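Local coordinates for putative chemotaxis protein (Desulfovibrio vulgaris str. Hildenborough, PDB 3H4Y) that is a putative chemotaxis protein of the CheX family, whose characterised members dephosphorylate the response regulator CheY, an activity that may be shared here, at residues 19-24 against 70-75; 87-92 against 121-126. All coordinates share one frame; numbering follows the deposited sequence. Where two conformers were deposited one is given.

Contact 1: 19-24 against 70-75; sequences NVLSTM and IALVKG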
loop_
_atom_site.group_PDB
_atom_site.type_symbol
_atom_site.label_atom_id
_atom_site.label_comp_id
_atom_site.label_asym_id
_atom_site.label_seq_id
_atom_site.Cartn_x
_atom_site.Cartn_y
_atom_site.Cartn_z
ATOM N N ASN A 19 -12.273 -14.384 11.876
ATOM C CA ASN A 19 -11.410 -14.909 12.949
ATOM C C ASN A 19 -10.594 -13.818 13.600
ATOM O O ASN A 19 -10.461 -13.745 14.850
ATOM C CB ASN A 19 -10.365 -15.895 12.442
ATOM C CG ASN A 19 -10.913 -17.218 12.074
ATOM O OD1 ASN A 19 -12.065 -17.549 12.366
ATOM N ND2 ASN A 19 -10.065 -18.014 11.380
ATOM N N VAL A 20 -10.015 -12.953 12.770
ATOM C CA VAL A 20 -9.111 -11.937 13.293
ATOM C C VAL A 20 -9.889 -10.880 14.079
ATOM O O VAL A 20 -9.523 -10.549 15.196
ATOM C CB VAL A 20 -8.271 -11.298 12.166
ATOM C CG1 VAL A 20 -7.524 -10.055 12.642
ATOM C CG2 VAL A 20 -7.302 -12.335 11.584
ATOM N N LEU A 21 -10.968 -10.350 13.517
ATOM C CA LEU A 21 -11.743 -9.359 14.233
ATOM C C LEU A 21 -12.355 -9.927 15.507
ATOM O O LEU A 21 -12.405 -9.218 16.518
ATOM C CB LEU A 21 -12.802 -8.658 13.368
ATOM C CG LEU A 21 -12.293 -7.375 12.702
ATOM C CD1 LEU A 21 -11.237 -7.722 11.619
ATOM C CD2 LEU A 21 -13.403 -6.578 12.117
ATOM N N SER A 22 -12.876 -11.158 15.462
ATOM C CA SER A 22 -13.480 -11.768 16.648
ATOM C C SER A 22 -12.445 -11.955 17.744
ATOM O O SER A 22 -12.672 -11.605 18.899
ATOM C CB SER A 22 -14.080 -13.142 16.329
ATOM O OG SER A 22 -15.006 -13.087 15.257
ATOM N N THR A 23 -11.292 -12.504 17.387
ATOM C CA THR A 23 -10.265 -12.825 18.396
ATOM C C THR A 23 -9.514 -11.631 18.932
ATOM O O THR A 23 -9.264 -11.545 20.135
ATOM C CB THR A 23 -9.233 -13.822 17.817
ATOM O OG1 THR A 23 -9.916 -14.984 17.381
ATOM C CG2 THR A 23 -8.198 -14.212 18.885
HETATM N N MSE A 24 -9.216 -10.672 18.075
HETATM C CA MSE A 24 -8.395 -9.511 18.444
HETATM C C MSE A 24 -9.212 -8.359 18.978
HETATM O O MSE A 24 -8.718 -7.571 19.782
HETATM C CB MSE A 24 -7.580 -8.986 17.254
HETATM C CG MSE A 24 -6.623 -9.971 16.608
HETATM SE SE MSE A 24 -5.280 -9.005 15.527
HETATM C CE MSE A 24 -4.012 -10.402 14.768
ATOM N N ILE A 70 -12.472 3.337 14.711
ATOM C CA ILE A 70 -12.436 3.767 16.119
ATOM C C ILE A 70 -12.939 2.644 17.028
ATOM O O ILE A 70 -12.326 2.327 18.056
ATOM C CB ILE A 70 -13.237 5.062 16.346
ATOM C CG1 ILE A 70 -12.519 6.239 15.693
ATOM C CG2 ILE A 70 -13.425 5.341 17.844
ATOM C CD1 ILE A 70 -13.407 7.514 15.577
ATOM N N ALA A 71 -14.041 1.997 16.647
ATOM C CA ALA A 71 -14.581 0.914 17.432
ATOM C C ALA A 71 -13.687 -0.294 17.449
ATOM O O ALA A 71 -13.574 -0.992 18.486
ATOM C CB ALA A 71 -15.988 0.528 16.893
ATOM N N LEU A 72 -13.043 -0.556 16.321
ATOM C CA LEU A 72 -12.054 -1.624 16.235
ATOM C C LEU A 72 -10.925 -1.411 17.234
ATOM O O LEU A 72 -10.565 -2.309 17.978
ATOM C CB LEU A 72 -11.462 -1.673 14.834
ATOM C CG LEU A 72 -10.303 -2.634 14.631
ATOM C CD1 LEU A 72 -10.897 -4.044 14.544
ATOM C CD2 LEU A 72 -9.552 -2.308 13.371
ATOM N N VAL A 73 -10.374 -0.205 17.248
ATOM C CA VAL A 73 -9.250 0.085 18.129
ATOM C C VAL A 73 -9.658 -0.003 19.592
ATOM O O VAL A 73 -8.939 -0.586 20.432
ATOM C CB VAL A 73 -8.587 1.469 17.772
ATOM C CG1 VAL A 73 -7.518 1.811 18.813
ATOM C CG2 VAL A 73 -8.029 1.417 16.375
ATOM N N LYS A 74 -10.842 0.503 19.924
ATOM C CA LYS A 74 -11.349 0.355 21.282
ATOM C C LYS A 74 -11.499 -1.122 21.648
ATOM O O LYS A 74 -11.169 -1.529 22.757
ATOM C CB LYS A 74 -12.694 1.056 21.439
ATOM C CG LYS A 74 -12.612 2.558 21.438
ATOM C CD LYS A 74 -14.022 3.175 21.529
ATOM C CE LYS A 74 -13.989 4.701 21.396
ATOM N NZ LYS A 74 -15.360 5.271 21.113
ATOM N N GLY A 75 -12.029 -1.939 20.737
ATOM C CA GLY A 75 -12.170 -3.368 21.038
ATOM C C GLY A 75 -10.835 -4.069 21.266
ATOM O O GLY A 75 -10.728 -4.968 22.111
HETATM O O HOH W 1 -10.677 -7.830 22.266
#
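Leu21 and Leu72 make the direct apolar contact between two helical turns, one on helix 10-25 and one on helix 66-77. It is a light touch: Leu21 CG comes to 4.1 Å from Leu72 CD1, and the two isobutyl groups lie at about a right angle to each other. In Leu72, CG stands anti to the backbone N (chi1 173°), which carries CD1 out of its helix and across to the branch point of Leu21. Both leucines are buried; on the 19-24 side, Leu21 also packs on Val95 of helix 84-109 and on Pro29.

On the polar side two backbone carbonyls and a water come together. The carbonyl oxygens of Met24 and Gly75 approach to 4.0 Å, with no direct hydrogen bond between the segments. A water lies near both, 3.2 Å from Met24 O and 2.9 Å from Gly75 O, close enough to donate to either; other acceptors compete for its two protons, so a lasting bridge is not established.

Within 19-24, Thr23 bends back on its own helix: OG1 donates to Asn19 O at 2.9 Å, reaching the opposite face of that carbonyl from Thr23 N. Asn19 ND2 is tied to Gln102 of helix 84-109. The arrangement is a sparse helix-helix contact, with one leucine pair and a water near the two carbonyl ends, in the helical layer that accompanies the antiparallel sheet of this CheX-family fold.

Contact 2: 87-92 against 121-126; sequences DTKDAV and VIMGDG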
loop_
_atom_site.group_PDB
_atom_site.type_symbol
_atom_site.label_atom_id
_atom_site.label_comp_id
_atom_site.label_asym_id
_atom_site.label_seq_id
_atom_site.Cartn_x
_atom_site.Cartn_y
_atom_site.Cartn_z
ATOM N N ASP A 87 -2.102 4.411 17.771
ATOM C CA ASP A 87 -2.844 3.182 18.061
ATOM C C ASP A 87 -3.732 2.719 16.942
ATOM O O ASP A 87 -3.872 1.491 16.740
ATOM C CB ASP A 87 -3.724 3.340 19.296
ATOM C CG ASP A 87 -2.921 3.429 20.589
ATOM O OD1 ASP A 87 -1.689 3.195 20.597
ATOM O OD2 ASP A 87 -3.588 3.739 21.608
ATOM N N THR A 88 -4.407 3.649 16.268
ATOM C CA THR A 88 -5.265 3.299 15.152
ATOM C C THR A 88 -4.366 2.723 14.045
ATOM O O THR A 88 -4.720 1.721 13.445
ATOM C CB THR A 88 -6.097 4.501 14.669
ATOM O OG1 THR A 88 -6.934 4.956 15.749
ATOM C CG2 THR A 88 -6.973 4.133 13.487
ATOM N N LYS A 89 -3.212 3.340 13.801
ATOM C CA LYS A 89 -2.274 2.848 12.786
ATOM C C LYS A 89 -1.809 1.431 13.100
ATOM O O LYS A 89 -1.847 0.538 12.237
ATOM C CB LYS A 89 -1.048 3.769 12.647
ATOM C CG LYS A 89 -1.336 5.138 12.051
ATOM C CD LYS A 89 -0.049 5.933 11.974
ATOM C CE LYS A 89 -0.287 7.378 11.645
ATOM N NZ LYS A 89 1.006 8.035 11.282
ATOM N N ASP A 90 -1.314 1.247 14.314
ATOM C CA ASP A 90 -0.743 -0.049 14.709
ATOM C C ASP A 90 -1.807 -1.114 14.715
ATOM O O ASP A 90 -1.555 -2.215 14.204
ATOM C CB ASP A 90 -0.042 0.035 16.067
ATOM C CG ASP A 90 1.183 0.917 16.046
ATOM O OD1 ASP A 90 1.728 1.245 14.957
ATOM O OD2 ASP A 90 1.634 1.255 17.151
ATOM N N ALA A 91 -2.997 -0.789 15.203
ATOM C CA ALA A 91 -4.130 -1.716 15.223
ATOM C C ALA A 91 -4.602 -2.132 13.823
ATOM O O ALA A 91 -4.748 -3.343 13.583
ATOM C CB ALA A 91 -5.301 -1.115 15.978
ATOM N N VAL A 92 -4.875 -1.158 12.935
ATOM C CA VAL A 92 -5.279 -1.435 11.562
ATOM C C VAL A 92 -4.173 -2.227 10.873
ATOM O O VAL A 92 -4.465 -3.164 10.161
ATOM C CB VAL A 92 -5.694 -0.165 10.764
ATOM C CG1 VAL A 92 -5.951 -0.460 9.334
ATOM C CG2 VAL A 92 -6.984 0.416 11.405
ATOM N N VAL A 121 -0.132 1.715 6.349
ATOM C CA VAL A 121 -1.383 2.324 6.785
ATOM C C VAL A 121 -1.570 3.689 6.124
ATOM O O VAL A 121 -0.674 4.525 6.107
ATOM C CB VAL A 121 -1.434 2.420 8.328
ATOM C CG1 VAL A 121 -2.603 3.269 8.776
ATOM C CG2 VAL A 121 -1.548 0.996 8.926
ATOM N N ILE A 122 -2.775 3.877 5.616
ATOM C CA ILE A 122 -3.176 5.099 4.941
ATOM C C ILE A 122 -4.238 5.792 5.745
ATOM O O ILE A 122 -5.230 5.168 6.166
ATOM C CB ILE A 122 -3.748 4.839 3.545
ATOM C CG1 ILE A 122 -2.681 4.216 2.651
ATOM C CG2 ILE A 122 -4.270 6.138 2.920
ATOM C CD1 ILE A 122 -2.759 2.668 2.584
HETATM N N MSE A 123 -4.046 7.090 5.973
HETATM C CA MSE A 123 -5.069 7.851 6.683
HETATM C C MSE A 123 -5.405 9.094 5.883
HETATM O O MSE A 123 -4.587 9.626 5.149
HETATM C CB MSE A 123 -4.627 8.239 8.081
HETATM C CG MSE A 123 -4.274 7.042 8.889
HETATM SE SE MSE A 123 -4.070 7.534 10.724
HETATM C CE MSE A 123 -5.948 7.822 11.021
ATOM N N GLY A 124 -6.639 9.531 6.029
ATOM C CA GLY A 124 -7.132 10.686 5.284
ATOM C C GLY A 124 -8.585 10.445 4.973
ATOM O O GLY A 124 -8.934 9.441 4.383
ATOM N N ASP A 125 -9.475 11.314 5.435
ATOM C CA ASP A 125 -10.897 11.039 5.236
ATOM C C ASP A 125 -11.254 11.008 3.753
ATOM O O ASP A 125 -10.866 11.912 2.975
ATOM C CB ASP A 125 -11.766 12.092 5.945
ATOM C CG ASP A 125 -11.693 12.005 7.472
ATOM O OD1 ASP A 125 -11.090 11.061 8.017
ATOM O OD2 ASP A 125 -12.295 12.889 8.146
ATOM N N GLY A 126 -11.960 9.962 3.365
ATOM C CA GLY A 126 -12.395 9.814 1.969
ATOM C C GLY A 126 -11.314 9.520 0.944
ATOM O O GLY A 126 -11.537 9.714 -0.269
#
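The helical turn 87-92 comes closest to strand 114-124, outermost in the sheet of its own chain, where Lys89 lies nearest Val121, their CA atoms 6.1 Å apart, and no hydrogen bond joins the two segments. Val121 points its side chain at the helix and uses both branches. CG2 rests 3.4 Å from Lys89 O, while CG1, anti to the backbone N (chi1 170°), lies 4.0 Å from Lys89 CG and equally near the CA of that lysine. Two residues along, Met123, a selenomethionine, also turns toward the helix. Its SE is 3.9 Å from Lys89 CG and 3.9 Å from Lys89 CE, so the selenium lies alongside the extended lysine chain, the two side chains crossing at about a right angle.

Beyond this apolar shaft, Lys89 NZ hydrogen-bonds Ser130 OG of the second subunit. Val121, Ile122 and Met123 meanwhile pair with an antiparallel strand of that subunit, continuing the sheet across the interface. The chemistry therefore divides along one residue: the methylenes of Lys89 supply a hydrophobic surface for Val121 and Met123 inside the chain, while its amino end hydrogen-bonds a hydroxyl across the subunit interface.

Contacts 1 and 2 lie with their centres about 14 Å apart and are joined by helix 66-77 packing on helix 84-109, which follows it in the chain. Val73, from the 70-75 segment, makes most of this junction: its CG2 lies 3.6 Å from Thr88 CA and 3.7 Å from Ala91 CB. Leu72 adds a looser touch, CD2 to Val92 CG2 at 4.2 Å. Helix 84-109 also packs on helix 10-25, through Leu21 on Val95, and, in contact 2, against the strand that continues the sheet into the second subunit. Contact 1 itself is not touched by the second subunit.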